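Local coordinates for protein p1 (Rice yellow mottle virus, PDB 6TY0) that suppresses RNA silencing as a multitask zinc-finger protein with a role in virus spread, its N-terminal zinc-binding part being the piece held here, at the interface of chains A and B. Coordinates in Å, arbitrary orientation; residue numbers count along the deposited sequence, not the author numbering. Chains: chain A/B, p1.

The interface of chains A and B. Residues chain A 31, 71-74; chain B 1, 33, 71-73.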
loop_
_atom_site.group_PDB
_atom_site.type_symbol
_atom_site.label_atom_id
_atom_site.label_comp_id
_atom_site.label_asym_id
_atom_site.label_seq_id
_atom_site.Cartn_x
_atom_site.Cartn_y
_atom_site.Cartn_z
ATOM N N TRP A 31 0.516 3.293 -3.108
ATOM C CA TRP A 31 0.549 2.101 -3.944
ATOM C C TRP A 31 -0.711 1.258 -3.796
ATOM O O TRP A 31 -1.341 1.204 -2.724
ATOM C CB TRP A 31 1.725 1.232 -3.521
ATOM C CG TRP A 31 3.034 1.992 -3.525
ATOM C CD1 TRP A 31 3.576 2.734 -2.492
ATOM C CD2 TRP A 31 3.963 2.085 -4.613
ATOM N NE1 TRP A 31 4.772 3.280 -2.874
ATOM C CE2 TRP A 31 5.043 2.907 -4.166
ATOM C CE3 TRP A 31 3.990 1.558 -5.926
ATOM C CZ2 TRP A 31 6.128 3.219 -4.977
ATOM C CZ3 TRP A 31 5.094 1.870 -6.757
ATOM C CH2 TRP A 31 6.147 2.706 -6.267
ATOM N N TYR A 71 -9.729 -1.468 0.062
ATOM C CA TYR A 71 -8.325 -1.229 0.426
ATOM C C TYR A 71 -8.220 0.225 0.893
ATOM O O TYR A 71 -8.877 1.103 0.364
ATOM C CB TYR A 71 -7.409 -1.514 -0.791
ATOM C CG TYR A 71 -5.968 -1.150 -0.590
ATOM C CD1 TYR A 71 -5.214 -1.785 0.361
ATOM C CD2 TYR A 71 -5.361 -0.172 -1.371
ATOM C CE1 TYR A 71 -3.899 -1.441 0.574
ATOM C CE2 TYR A 71 -4.029 0.168 -1.187
ATOM C CZ TYR A 71 -3.310 -0.489 -0.238
ATOM O OH TYR A 71 -2.048 -0.138 -0.018
ATOM N N TYR A 72 -7.425 0.452 1.931
ATOM C CA TYR A 72 -7.223 1.757 2.541
ATOM C C TYR A 72 -5.715 1.930 2.730
ATOM O O TYR A 72 -5.000 1.028 3.262
ATOM C CB TYR A 72 -7.976 1.845 3.899
ATOM C CG TYR A 72 -7.709 3.117 4.670
ATOM C CD1 TYR A 72 -6.584 3.227 5.491
ATOM C CD2 TYR A 72 -8.528 4.238 4.520
ATOM C CE1 TYR A 72 -6.311 4.398 6.163
ATOM C CE2 TYR A 72 -8.263 5.428 5.203
ATOM C CZ TYR A 72 -7.164 5.498 6.024
ATOM O OH TYR A 72 -6.846 6.676 6.697
ATOM N N THR A 73 -5.203 3.049 2.236
ATOM C CA THR A 73 -3.847 3.497 2.571
ATOM C C THR A 73 -3.850 4.966 2.885
ATOM O O THR A 73 -4.782 5.734 2.552
ATOM C CB THR A 73 -2.825 3.518 1.427
ATOM O OG1 THR A 73 -3.445 3.439 0.135
ATOM C CG2 THR A 73 -1.815 2.569 1.666
ATOM N N SER A 74 -2.732 5.382 3.434
ATOM C CA SER A 74 -2.546 6.763 3.731
ATOM C C SER A 74 -1.021 7.093 3.751
ATOM O O SER A 74 -0.137 6.197 3.762
ATOM C CB SER A 74 -3.206 7.027 5.046
ATOM O OG SER A 74 -2.485 6.282 6.006
ATOM N N MET B 1 6.488 6.363 2.719
ATOM C CA MET B 1 6.219 5.081 3.421
ATOM C C MET B 1 7.421 4.178 3.283
ATOM O O MET B 1 8.354 4.514 2.579
ATOM C CB MET B 1 4.900 4.408 2.955
ATOM C CG MET B 1 4.479 4.471 1.497
ATOM S SD MET B 1 2.670 4.274 1.330
ATOM C CE MET B 1 2.209 3.209 2.703
ATOM N N SER B 33 3.178 2.420 6.320
ATOM C CA SER B 33 3.511 3.725 6.847
ATOM C C SER B 33 4.374 3.613 8.095
ATOM O O SER B 33 4.702 2.510 8.593
ATOM C CB SER B 33 2.227 4.500 7.151
ATOM O OG SER B 33 1.698 4.061 8.396
ATOM N N TYR B 71 -3.588 -2.352 9.507
ATOM C CA TYR B 71 -3.382 -2.122 8.107
ATOM C C TYR B 71 -3.300 -3.479 7.437
ATOM O O TYR B 71 -2.836 -4.430 8.032
ATOM C CB TYR B 71 -2.052 -1.359 7.905
ATOM C CG TYR B 71 -1.685 -1.016 6.490
ATOM C CD1 TYR B 71 -2.421 -0.140 5.766
ATOM C CD2 TYR B 71 -0.541 -1.540 5.893
ATOM C CE1 TYR B 71 -2.088 0.185 4.460
ATOM C CE2 TYR B 71 -0.221 -1.252 4.585
ATOM C CZ TYR B 71 -0.995 -0.378 3.870
ATOM O OH TYR B 71 -0.667 -0.019 2.558
ATOM N N TYR B 72 -3.720 -3.530 6.182
ATOM C CA TYR B 72 -3.763 -4.739 5.453
ATOM C C TYR B 72 -3.329 -4.403 4.058
ATOM O O TYR B 72 -3.753 -3.390 3.482
ATOM C CB TYR B 72 -5.198 -5.325 5.474
ATOM C CG TYR B 72 -5.336 -6.562 4.626
ATOM C CD1 TYR B 72 -5.587 -6.431 3.271
ATOM C CD2 TYR B 72 -5.177 -7.843 5.161
ATOM C CE1 TYR B 72 -5.704 -7.510 2.460
ATOM C CE2 TYR B 72 -5.281 -8.954 4.340
ATOM C CZ TYR B 72 -5.557 -8.763 2.995
ATOM O OH TYR B 72 -5.706 -9.759 2.102
ATOM N N THR B 73 -2.440 -5.235 3.528
ATOM C CA THR B 73 -2.050 -5.115 2.151
ATOM C C THR B 73 -1.748 -6.480 1.505
ATOM O O THR B 73 -1.420 -7.439 2.175
ATOM C CB THR B 73 -0.895 -4.108 2.004
ATOM O OG1 THR B 73 -0.724 -3.812 0.627
ATOM C CG2 THR B 73 0.374 -4.596 2.632
HETATM O O HOH W 1 -5.486 -1.388 4.200
#
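A:Tyr71 and B:Tyr71 meet tip to tip close to the two-fold axis, their rings crossing obliquely and their phenol oxygens joined by a hydrogen bond, OH to OH, of 2.9 Å. CG anti to the backbone N (chi1 173° in A:Tyr71, nearly the same in B:Tyr71) leans each ring forward along its own strand, and the two hydroxyl tips meet at the axis. Tyrosine suits this place because its hydroxyl can give one hydrogen bond while accepting another. A:Tyr71 OH also lies 3.1 Å from A:Trp31 O. With one proton on each hydroxyl, A:Tyr71 OH may give its own to A:Trp31 O and accept from B:Tyr71 OH, or give it to B:Tyr71 OH instead; proton positions are not seen. The carbonyl bond is bent, with a C=O...donor angle of 152°. The hydroxyl is tilted 27° from the carbonyl plane.

Backbone carbonyls flank the rings. B:Tyr72 O lies in the plane of the A:Tyr71 ring, 3.5 Å from its CE1, a polarised aromatic C-H being a mild partner for a carbonyl oxygen. A:Tyr72 O nears B:Tyr71 CE1 differently, from above the ring plane. Both carbonyls are bridged by a water, 2.6 Å from A:Tyr72 O and 2.7 Å from B:Tyr72 O. B:Thr73 runs alongside A:Tyr71 with OG1 towards it; the rotamer of A:Thr73, beside B:Tyr71, is doubtful. At the margin B:Met1, its chain bent at chi3, lays its thioether between the A:Trp31 indole and A:Ser74. SD is 4.2 Å from A:Trp31 CD1, and CE is 3.9 Å from A:Ser74 O. A flexible, apolar methionine can fit itself into such a gap.

The contact is built mainly on strand 70-77 of both chains, with A:Trp31 from strand 26-32 lending its backbone O and indole, and loop residues B:Met1 and B:Ser33 at its rim, in a dimer whose biological role the structure alone does not show.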